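Local coordinates for intracellular exo-alpha-(1->5)-L-arabinofuranosidase (Bifidobacterium longum, PDB 2Y2W), which hydrolyses terminal alpha-L-arabinofuranosyl residues from arabinans and arabinoxylan as a family 51 glycoside hydrolase, contributing to plant cell wall breakdown, at residues Leu174-Asn185 / Val237-Leu248; Asp378-Gly389 / Arg427-Ala435. All coordinates share one frame; numbering follows the deposited sequence.

Interaction 1. Residues Leu174-Asn185 / Val237-Leu248; sequences LKAALDELEYVN and VAHAMKLAESGL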
loop_
_atom_site.group_PDB
_atom_site.type_symbol
_atom_site.label_atom_id
_atom_site.label_comp_id
_atom_site.label_asym_id
_atom_site.label_seq_id
_atom_site.Cartn_x
_atom_site.Cartn_y
_atom_site.Cartn_z
ATOM N N LEU D 174 -8.714 -1.197 -1.067
ATOM C CA LEU D 174 -9.785 -0.199 -1.066
ATOM C C LEU D 174 -10.424 0.070 -2.426
ATOM O O LEU D 174 -11.646 -0.014 -2.567
ATOM C CB LEU D 174 -9.287 1.115 -0.443
ATOM C CG LEU D 174 -10.197 2.346 -0.481
ATOM C CD1 LEU D 174 -11.484 2.106 0.289
ATOM C CD2 LEU D 174 -9.471 3.553 0.072
ATOM N N LYS D 175 -9.602 0.407 -3.416
ATOM C CA LYS D 175 -10.113 0.827 -4.719
ATOM C C LYS D 175 -10.925 -0.281 -5.394
ATOM O O LYS D 175 -12.002 -0.017 -5.933
ATOM C CB LYS D 175 -8.980 1.313 -5.625
ATOM C CG LYS D 175 -9.463 2.030 -6.878
ATOM C CD LYS D 175 -8.346 2.159 -7.900
ATOM C CE LYS D 175 -8.842 2.791 -9.189
ATOM N NZ LYS D 175 -9.599 1.831 -10.032
ATOM N N ALA D 176 -10.419 -1.512 -5.343
ATOM C CA ALA D 176 -11.117 -2.663 -5.930
ATOM C C ALA D 176 -12.406 -2.989 -5.176
ATOM O O ALA D 176 -13.400 -3.386 -5.785
ATOM C CB ALA D 176 -10.209 -3.876 -5.988
ATOM N N ALA D 177 -12.379 -2.815 -3.854
ATOM C CA ALA D 177 -13.556 -3.034 -3.018
ATOM C C ALA D 177 -14.702 -2.107 -3.420
ATOM O O ALA D 177 -15.842 -2.546 -3.538
ATOM C CB ALA D 177 -13.209 -2.857 -1.546
ATOM N N LEU D 178 -14.387 -0.833 -3.641
ATOM C CA LEU D 178 -15.378 0.154 -4.085
ATOM C C LEU D 178 -15.832 -0.064 -5.531
ATOM O O LEU D 178 -16.981 0.228 -5.876
ATOM C CB LEU D 178 -14.853 1.581 -3.900
ATOM C CG LEU D 178 -14.583 2.038 -2.459
ATOM C CD1 LEU D 178 -13.883 3.392 -2.440
ATOM C CD2 LEU D 178 -15.864 2.083 -1.627
ATOM N N ASP D 179 -14.928 -0.569 -6.371
ATOM C CA ASP D 179 -15.268 -0.914 -7.753
ATOM C C ASP D 179 -16.285 -2.061 -7.810
ATOM O O ASP D 179 -17.283 -1.969 -8.530
ATOM C CB ASP D 179 -14.010 -1.254 -8.567
ATOM C CG ASP D 179 -13.138 -0.030 -8.868
ATOM O OD1 ASP D 179 -13.567 1.120 -8.618
ATOM O OD2 ASP D 179 -12.004 -0.226 -9.362
ATOM N N GLU D 180 -16.040 -3.124 -7.040
ATOM C CA GLU D 180 -16.949 -4.275 -6.990
ATOM C C GLU D 180 -18.299 -3.913 -6.376
ATOM O O GLU D 180 -19.332 -4.421 -6.805
ATOM C CB GLU D 180 -16.321 -5.457 -6.239
ATOM C CG GLU D 180 -17.226 -6.692 -6.181
ATOM C CD GLU D 180 -16.490 -7.980 -5.861
ATOM O OE1 GLU D 180 -15.616 -7.980 -4.961
ATOM O OE2 GLU D 180 -16.805 -9.004 -6.508
ATOM N N LEU D 181 -18.276 -3.038 -5.373
ATOM C CA LEU D 181 -19.492 -2.552 -4.729
ATOM C C LEU D 181 -20.392 -1.829 -5.736
ATOM O O LEU D 181 -21.594 -2.082 -5.804
ATOM C CB LEU D 181 -19.130 -1.631 -3.557
ATOM C CG LEU D 181 -20.226 -0.848 -2.826
ATOM C CD1 LEU D 181 -21.247 -1.774 -2.175
ATOM C CD2 LEU D 181 -19.593 0.063 -1.797
ATOM N N GLU D 182 -19.790 -0.936 -6.515
ATOM C CA GLU D 182 -20.484 -0.199 -7.563
ATOM C C GLU D 182 -21.000 -1.137 -8.657
ATOM O O GLU D 182 -22.125 -0.981 -9.126
ATOM C CB GLU D 182 -19.544 0.851 -8.153
ATOM C CG GLU D 182 -20.164 1.800 -9.163
ATOM C CD GLU D 182 -19.175 2.858 -9.651
ATOM O OE1 GLU D 182 -18.117 3.044 -9.005
ATOM O OE2 GLU D 182 -19.459 3.517 -10.672
ATOM N N TYR D 183 -20.177 -2.107 -9.055
ATOM C CA TYR D 183 -20.549 -3.061 -10.102
ATOM C C TYR D 183 -21.727 -3.923 -9.674
ATOM O O TYR D 183 -22.645 -4.177 -10.458
ATOM C CB TYR D 183 -19.365 -3.961 -10.472
ATOM C CG TYR D 183 -19.724 -5.083 -11.424
ATOM C CD1 TYR D 183 -19.653 -4.901 -12.802
ATOM C CD2 TYR D 183 -20.142 -6.326 -10.943
ATOM C CE1 TYR D 183 -19.988 -5.921 -13.676
ATOM C CE2 TYR D 183 -20.483 -7.353 -11.810
ATOM C CZ TYR D 183 -20.402 -7.144 -13.175
ATOM O OH TYR D 183 -20.735 -8.157 -14.038
ATOM N N VAL D 184 -21.691 -4.362 -8.423
ATOM C CA VAL D 184 -22.660 -5.314 -7.913
ATOM C C VAL D 184 -23.992 -4.669 -7.477
ATOM O O VAL D 184 -25.054 -5.280 -7.624
ATOM C CB VAL D 184 -22.025 -6.163 -6.780
ATOM C CG1 VAL D 184 -22.170 -5.489 -5.427
ATOM C CG2 VAL D 184 -22.624 -7.540 -6.747
ATOM N N ASN D 185 -23.937 -3.438 -6.967
ATOM C CA ASN D 185 -25.097 -2.822 -6.314
ATOM C C ASN D 185 -25.516 -1.457 -6.851
ATOM O O ASN D 185 -26.549 -0.918 -6.449
ATOM C CB ASN D 185 -24.864 -2.720 -4.801
ATOM C CG ASN D 185 -25.073 -4.038 -4.081
ATOM O OD1 ASN D 185 -25.662 -4.978 -4.625
ATOM N ND2 ASN D 185 -24.592 -4.115 -2.844
ATOM N N VAL D 237 -11.552 0.998 4.416
ATOM C CA VAL D 237 -12.490 0.283 3.545
ATOM C C VAL D 237 -13.929 0.308 4.073
ATOM O O VAL D 237 -14.867 0.545 3.308
ATOM C CB VAL D 237 -12.028 -1.174 3.266
ATOM C CG1 VAL D 237 -13.002 -1.889 2.338
ATOM C CG2 VAL D 237 -10.635 -1.180 2.654
ATOM N N ALA D 238 -14.095 0.067 5.375
ATOM C CA ALA D 238 -15.422 0.044 6.002
ATOM C C ALA D 238 -16.117 1.401 5.941
ATOM O O ALA D 238 -17.313 1.478 5.650
ATOM C CB ALA D 238 -15.334 -0.446 7.440
ATOM N N HIS D 239 -15.364 2.464 6.214
ATOM C CA HIS D 239 -15.891 3.824 6.125
ATOM C C HIS D 239 -16.358 4.174 4.714
ATOM O O HIS D 239 -17.479 4.656 4.531
ATOM C CB HIS D 239 -14.857 4.851 6.595
ATOM C CG HIS D 239 -15.163 6.249 6.152
ATOM N ND1 HIS D 239 -14.497 6.862 5.113
ATOM C CD2 HIS D 239 -16.090 7.135 6.582
ATOM C CE1 HIS D 239 -14.988 8.074 4.934
ATOM N NE2 HIS D 239 -15.956 8.266 5.814
ATOM N N ALA D 240 -15.490 3.932 3.733
ATOM C CA ALA D 240 -15.760 4.260 2.337
ATOM C C ALA D 240 -16.951 3.486 1.782
ATOM O O ALA D 240 -17.775 4.046 1.060
ATOM C CB ALA D 240 -14.522 4.021 1.486
ATOM N N MET D 241 -17.048 2.206 2.124
ATOM C CA MET D 241 -18.175 1.398 1.679
ATOM C C MET D 241 -19.497 1.861 2.291
ATOM O O MET D 241 -20.482 2.026 1.566
ATOM C CB MET D 241 -17.926 -0.090 1.918
ATOM C CG MET D 241 -16.996 -0.704 0.885
ATOM S SD MET D 241 -16.591 -2.421 1.210
ATOM C CE MET D 241 -18.163 -3.216 0.882
ATOM N N LYS D 242 -19.515 2.092 3.607
ATOM C CA LYS D 242 -20.716 2.617 4.274
ATOM C C LYS D 242 -21.070 4.035 3.827
ATOM O O LYS D 242 -22.227 4.444 3.919
ATOM C CB LYS D 242 -20.617 2.539 5.802
ATOM C CG LYS D 242 -21.254 1.283 6.392
ATOM C CD LYS D 242 -21.363 1.333 7.914
ATOM C CE LYS D 242 -22.576 2.144 8.379
ATOM N NZ LYS D 242 -22.573 2.352 9.860
ATOM N N LEU D 243 -20.074 4.774 3.344
ATOM C CA LEU D 243 -20.302 6.094 2.766
ATOM C C LEU D 243 -21.037 5.989 1.428
ATOM O O LEU D 243 -21.840 6.856 1.087
ATOM C CB LEU D 243 -18.980 6.852 2.604
ATOM C CG LEU D 243 -18.991 8.297 2.087
ATOM C CD1 LEU D 243 -19.967 9.199 2.851
ATOM C CD2 LEU D 243 -17.587 8.873 2.134
ATOM N N ALA D 244 -20.753 4.926 0.679
ATOM C CA ALA D 244 -21.445 4.658 -0.579
ATOM C C ALA D 244 -22.822 4.071 -0.312
ATOM O O ALA D 244 -23.778 4.395 -1.009
ATOM C CB ALA D 244 -20.630 3.722 -1.458
ATOM N N GLU D 245 -22.916 3.206 0.696
ATOM C CA GLU D 245 -24.184 2.595 1.085
ATOM C C GLU D 245 -24.312 2.458 2.598
ATOM O O GLU D 245 -23.599 1.668 3.221
ATOM C CB GLU D 245 -24.357 1.222 0.429
ATOM C CG GLU D 245 -24.999 1.251 -0.942
ATOM C CD GLU D 245 -25.395 -0.133 -1.433
ATOM O OE1 GLU D 245 -25.915 -0.939 -0.628
ATOM O OE2 GLU D 245 -25.193 -0.414 -2.631
ATOM N N SER D 246 -25.233 3.228 3.173
ATOM C CA SER D 246 -25.527 3.176 4.607
ATOM C C SER D 246 -25.995 1.789 5.039
ATOM O O SER D 246 -25.594 1.295 6.090
ATOM C CB SER D 246 -26.595 4.210 4.976
ATOM O OG SER D 246 -26.166 5.523 4.670
ATOM N N GLY D 247 -26.833 1.168 4.209
ATOM C CA GLY D 247 -27.476 -0.104 4.535
ATOM C C GLY D 247 -26.580 -1.329 4.571
ATOM O O GLY D 247 -27.056 -2.433 4.851
ATOM N N LEU D 248 -25.290 -1.145 4.292
ATOM C CA LEU D 248 -24.338 -2.252 4.297
ATOM C C LEU D 248 -24.057 -2.751 5.705
ATOM O O LEU D 248 -24.096 -1.982 6.667
ATOM C CB LEU D 248 -23.021 -1.853 3.627
ATOM C CG LEU D 248 -22.952 -1.641 2.112
ATOM C CD1 LEU D 248 -21.502 -1.435 1.705
ATOM C CD2 LEU D 248 -23.580 -2.789 1.316
#

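Interaction 2. Residues Asp378-Gly389 / Arg427-Ala435; sequences DIYTAADAVVEG and RQTTFYPFA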
loop_
_atom_site.group_PDB
_atom_site.type_symbol
_atom_site.label_atom_id
_atom_site.label_comp_id
_atom_site.label_asym_id
_atom_site.label_seq_id
_atom_site.Cartn_x
_atom_site.Cartn_y
_atom_site.Cartn_z
ATOM N N ASP D 378 -13.051 -34.558 3.533
ATOM C CA ASP D 378 -13.173 -35.372 4.737
ATOM C C ASP D 378 -14.462 -36.181 4.740
ATOM O O ASP D 378 -15.534 -35.662 4.421
ATOM C CB ASP D 378 -13.094 -34.496 5.992
ATOM C CG ASP D 378 -11.686 -33.987 6.270
ATOM O OD1 ASP D 378 -10.714 -34.534 5.701
ATOM O OD2 ASP D 378 -11.551 -33.037 7.072
ATOM N N ILE D 379 -14.337 -37.458 5.091
ATOM C CA ILE D 379 -15.475 -38.370 5.157
ATOM C C ILE D 379 -15.883 -38.491 6.624
ATOM O O ILE D 379 -15.148 -39.049 7.440
ATOM C CB ILE D 379 -15.141 -39.761 4.543
ATOM C CG1 ILE D 379 -14.236 -39.628 3.307
ATOM C CG2 ILE D 379 -16.410 -40.512 4.183
ATOM C CD1 ILE D 379 -14.920 -39.070 2.052
ATOM N N TYR D 380 -17.056 -37.950 6.949
ATOM C CA TYR D 380 -17.443 -37.712 8.338
ATOM C C TYR D 380 -17.971 -38.933 9.077
ATOM O O TYR D 380 -18.819 -39.668 8.572
ATOM C CB TYR D 380 -18.455 -36.568 8.431
ATOM C CG TYR D 380 -17.866 -35.196 8.180
ATOM C CD1 TYR D 380 -16.890 -34.669 9.026
ATOM C CD2 TYR D 380 -18.298 -34.420 7.109
ATOM C CE1 TYR D 380 -16.350 -33.411 8.804
ATOM C CE2 TYR D 380 -17.766 -33.156 6.880
ATOM C CZ TYR D 380 -16.793 -32.661 7.731
ATOM O OH TYR D 380 -16.266 -31.413 7.511
ATOM N N THR D 381 -17.465 -39.116 10.292
ATOM C CA THR D 381 -17.862 -40.215 11.164
ATOM C C THR D 381 -19.062 -39.812 12.015
ATOM O O THR D 381 -19.384 -38.626 12.123
ATOM C CB THR D 381 -16.711 -40.624 12.103
ATOM O OG1 THR D 381 -16.331 -39.503 12.913
ATOM C CG2 THR D 381 -15.504 -41.106 11.307
ATOM N N ALA D 382 -19.710 -40.807 12.621
ATOM C CA ALA D 382 -20.840 -40.574 13.520
ATOM C C ALA D 382 -20.482 -39.600 14.638
ATOM O O ALA D 382 -21.324 -38.817 15.075
ATOM C CB ALA D 382 -21.332 -41.891 14.100
ATOM N N ALA D 383 -19.229 -39.652 15.087
ATOM C CA ALA D 383 -18.735 -38.765 16.139
ATOM C C ALA D 383 -18.593 -37.322 15.659
ATOM O O ALA D 383 -18.928 -36.389 16.390
ATOM C CB ALA D 383 -17.413 -39.279 16.690
ATOM N N ASP D 384 -18.105 -37.148 14.429
ATOM C CA ASP D 384 -17.942 -35.822 13.825
ATOM C C ASP D 384 -19.267 -35.061 13.770
ATOM O O ASP D 384 -19.309 -33.851 14.004
ATOM C CB ASP D 384 -17.343 -35.933 12.418
ATOM C CG ASP D 384 -15.910 -36.451 12.423
ATOM O OD1 ASP D 384 -15.181 -36.219 13.410
ATOM O OD2 ASP D 384 -15.507 -37.092 11.427
ATOM N N ALA D 385 -20.342 -35.787 13.471
ATOM C CA ALA D 385 -21.686 -35.220 13.412
ATOM C C ALA D 385 -22.189 -34.779 14.783
ATOM O O ALA D 385 -22.812 -33.723 14.905
ATOM C CB ALA D 385 -22.646 -36.212 12.790
ATOM N N VAL D 386 -21.912 -35.585 15.810
ATOM C CA VAL D 386 -22.352 -35.285 17.177
ATOM C C VAL D 386 -21.661 -34.027 17.717
ATOM O O VAL D 386 -22.267 -33.241 18.450
ATOM C CB VAL D 386 -22.152 -36.501 18.138
ATOM C CG1 VAL D 386 -22.556 -36.157 19.571
ATOM C CG2 VAL D 386 -22.949 -37.706 17.652
ATOM N N VAL D 387 -20.399 -33.839 17.336
ATOM C CA VAL D 387 -19.642 -32.644 17.715
ATOM C C VAL D 387 -20.243 -31.387 17.078
ATOM O O VAL D 387 -20.391 -30.363 17.746
ATOM C CB VAL D 387 -18.128 -32.783 17.376
ATOM C CG1 VAL D 387 -17.369 -31.490 17.678
ATOM C CG2 VAL D 387 -17.519 -33.933 18.155
ATOM N N GLU D 388 -20.603 -31.476 15.797
ATOM C CA GLU D 388 -21.237 -30.356 15.093
ATOM C C GLU D 388 -22.620 -30.028 15.655
ATOM O O GLU D 388 -23.003 -28.858 15.722
ATOM C CB GLU D 388 -21.308 -30.612 13.586
ATOM C CG GLU D 388 -19.980 -30.392 12.872
ATOM C CD GLU D 388 -20.107 -30.318 11.358
ATOM O OE1 GLU D 388 -21.209 -30.008 10.846
ATOM O OE2 GLU D 388 -19.091 -30.568 10.674
ATOM N N GLY D 389 -23.353 -31.063 16.064
ATOM C CA GLY D 389 -24.635 -30.900 16.745
ATOM C C GLY D 389 -24.513 -30.087 18.022
ATOM O O GLY D 389 -25.357 -29.232 18.302
ATOM N N ARG D 427 -25.851 -37.141 1.382
ATOM C CA ARG D 427 -25.734 -36.467 2.669
ATOM C C ARG D 427 -24.693 -37.151 3.540
ATOM O O ARG D 427 -24.695 -38.375 3.678
ATOM C CB ARG D 427 -27.078 -36.474 3.401
ATOM C CG ARG D 427 -28.245 -35.907 2.611
ATOM C CD ARG D 427 -29.565 -36.455 3.136
ATOM N NE ARG D 427 -30.695 -36.070 2.294
ATOM C CZ ARG D 427 -31.073 -36.713 1.190
ATOM N NH1 ARG D 427 -30.411 -37.786 0.772
ATOM N NH2 ARG D 427 -32.117 -36.277 0.500
ATOM N N GLN D 428 -23.805 -36.353 4.125
ATOM C CA GLN D 428 -22.862 -36.850 5.116
ATOM C C GLN D 428 -23.562 -36.891 6.463
ATOM O O GLN D 428 -24.686 -36.410 6.593
ATOM C CB GLN D 428 -21.616 -35.966 5.185
ATOM C CG GLN D 428 -20.762 -36.013 3.936
ATOM C CD GLN D 428 -19.286 -36.149 4.243
ATOM O OE1 GLN D 428 -18.863 -37.106 4.890
ATOM N NE2 GLN D 428 -18.492 -35.201 3.766
ATOM N N THR D 429 -22.898 -37.460 7.463
ATOM C CA THR D 429 -23.471 -37.566 8.804
ATOM C C THR D 429 -23.738 -36.193 9.417
ATOM O O THR D 429 -24.677 -36.035 10.198
ATOM C CB THR D 429 -22.572 -38.393 9.750
ATOM O OG1 THR D 429 -21.318 -37.725 9.937
ATOM C CG2 THR D 429 -22.323 -39.783 9.179
ATOM N N THR D 430 -22.918 -35.208 9.049
ATOM C CA THR D 430 -23.029 -33.840 9.564
ATOM C C THR D 430 -24.187 -33.054 8.949
ATOM O O THR D 430 -24.530 -31.971 9.427
ATOM C CB THR D 430 -21.726 -33.043 9.338
ATOM O OG1 THR D 430 -21.374 -33.091 7.950
ATOM C CG2 THR D 430 -20.587 -33.617 10.167
ATOM N N PHE D 431 -24.775 -33.602 7.886
ATOM C CA PHE D 431 -25.939 -33.016 7.215
ATOM C C PHE D 431 -27.165 -32.954 8.125
ATOM O O PHE D 431 -27.859 -31.937 8.181
ATOM C CB PHE D 431 -26.267 -33.831 5.958
ATOM C CG PHE D 431 -27.350 -33.239 5.102
ATOM C CD1 PHE D 431 -28.693 -33.470 5.389
ATOM C CD2 PHE D 431 -27.026 -32.471 3.989
ATOM C CE1 PHE D 431 -29.697 -32.929 4.592
ATOM C CE2 PHE D 431 -28.024 -31.924 3.181
ATOM C CZ PHE D 431 -29.361 -32.155 3.484
ATOM N N TYR D 432 -27.413 -34.049 8.836
ATOM C CA TYR D 432 -28.659 -34.253 9.577
ATOM C C TYR D 432 -28.857 -33.375 10.825
ATOM O O TYR D 432 -29.978 -32.934 11.077
ATOM C CB TYR D 432 -28.846 -35.741 9.904
ATOM C CG TYR D 432 -28.831 -36.640 8.681
ATOM C CD1 TYR D 432 -29.964 -36.780 7.878
ATOM C CD2 TYR D 432 -27.682 -37.348 8.324
ATOM C CE1 TYR D 432 -29.956 -37.604 6.752
ATOM C CE2 TYR D 432 -27.662 -38.173 7.196
ATOM C CZ TYR D 432 -28.804 -38.297 6.416
ATOM O OH TYR D 432 -28.797 -39.114 5.304
ATOM N N PRO D 433 -27.787 -33.121 11.612
ATOM C CA PRO D 433 -27.966 -32.201 12.740
ATOM C C PRO D 433 -28.180 -30.753 12.306
ATOM O O PRO D 433 -28.860 -29.996 13.007
ATOM C CB PRO D 433 -26.651 -32.327 13.521
ATOM C CG PRO D 433 -26.054 -33.599 13.074
ATOM C CD PRO D 433 -26.454 -33.747 11.645
ATOM N N PHE D 434 -27.601 -30.379 11.164
ATOM C CA PHE D 434 -27.744 -29.025 10.631
ATOM C C PHE D 434 -29.153 -28.790 10.092
ATOM O O PHE D 434 -29.795 -27.797 10.442
ATOM C CB PHE D 434 -26.697 -28.748 9.545
ATOM C CG PHE D 434 -26.583 -27.295 9.171
ATOM C CD1 PHE D 434 -27.390 -26.748 8.178
ATOM C CD2 PHE D 434 -25.669 -26.469 9.819
ATOM C CE1 PHE D 434 -27.290 -25.404 7.831
ATOM C CE2 PHE D 434 -25.559 -25.121 9.481
ATOM C CZ PHE D 434 -26.371 -24.588 8.484
ATOM N N ALA D 435 -29.625 -29.709 9.249
ATOM C CA ALA D 435 -30.965 -29.631 8.661
ATOM C C ALA D 435 -32.062 -29.446 9.715
ATOM O O ALA D 435 -32.890 -28.540 9.600
ATOM C CB ALA D 435 -31.241 -30.861 7.810
HETATM O O HOH W 1 -24.009 -30.018 11.563
#

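Interaction 1. Residues Leu174-Asn185 / Val237-Leu248
L181 is the main bump of this contact, its two methyls filling separate hollows on the partner: CD2 drops between M241 and A244, 3.8 Å from M241 CG and from A244 CB, while CD1 meets L248 CD1 tip to tip at 3.9 Å. With its CG opposite the backbone nitrogen (chi1 172°), the leucine fork straddles the end of the helix and the turn after it. Helix 174-185 and the 237-244 part of helix 227-244 run nearly parallel, crossing at -23° with their axes 10.1 Å apart, so the same kind of fit recurs a turn earlier. There L178 turns CD2 onto A240, 3.9 Å from A240 CB, and against the CG of M241. At the start of the pair L174 lays CD1 over A240 CB (3.8 Å) and the CA of V237. The small methyls of A240 and A244 thus form the shallow places that the leucine branches occupy, and A177 returns the pattern, its own CB meeting V237 CG1 at 4.0 Å. At the C-terminal end of the pair, E245 OE2 lies 3.2 Å from N185 CB; the amide and carboxylate, their planes 35° apart, are not bonded to each other, and N185 ND2 donates to I207 O. The partner helix ends at A244, and the type I turn E245-L248 brings L248 back to L181. Both helices belong to the outer layer of the (beta/alpha)8 barrel: V237 packs on I212, M241 and L248 on W210 of strand 209-212, and M241 also on L250 of strand 249-252. L174 and H239 meet a second subunit, H239 in an edge-to-face pair with H224 of that chain.

Interaction 2. Residues Asp378-Gly389 / Arg427-Ala435
The backbones come closest at A385 and T430, whose CA atoms lie 4.3 Å apart where the start of helix 382-397 passes the turn leading into helix 431-440. Q428 grips the chain just ahead of helix 382-397 with both ends of its amide: NE2 donates to D378 O (3.1 Å) in the plane of the Q428 amide and OE1 accepts from Y380 N (2.9 Å, 176° at the hydrogen). A bend at chi2 (-135°) carries the amide across to this pair. T429 OG1 donates to T381 O from well above the carbonyl plane, and that oxygen also accepts from A385 N. T381 and D384 form a capping box that starts the helix. T430 lays CG2 over one face of the Y380 ring, 4.0 Å from its centroid in a CH-pi contact, and its CB lies 3.4 Å from E388 OE1. A water links E388 OE1 to T430 O, while OE2 holds R407 in a salt bridge. Further on, P433 CG rests 3.7 Å from A385 O. D378 packs on W344, probably important for substrate recognition, and Y380 OH bonds V343 O. Helix 297-304 borders D384 and V387, and helix 94-103 borders F431.

How the interactions relate
Both contacts are largely buried, but they lie on opposite sides of the chain's centre, about 37 Å apart between centres, and share no helix or strand. Interaction 1 joins two flanking helices of the barrel near a subunit boundary, and its fit is made by aliphatic branches and small methyls. Interaction 2 is closer to the middle of the chain and joins two loops and the N-terminal ends of the helices that follow them, so backbone groups ahead of the helix there are met by glutamine and threonine side chains, with a water and a buried carboxylate. It also borders W344, inferred to matter for substrate recognition, whereas interaction 1 is remote from the annotated sites.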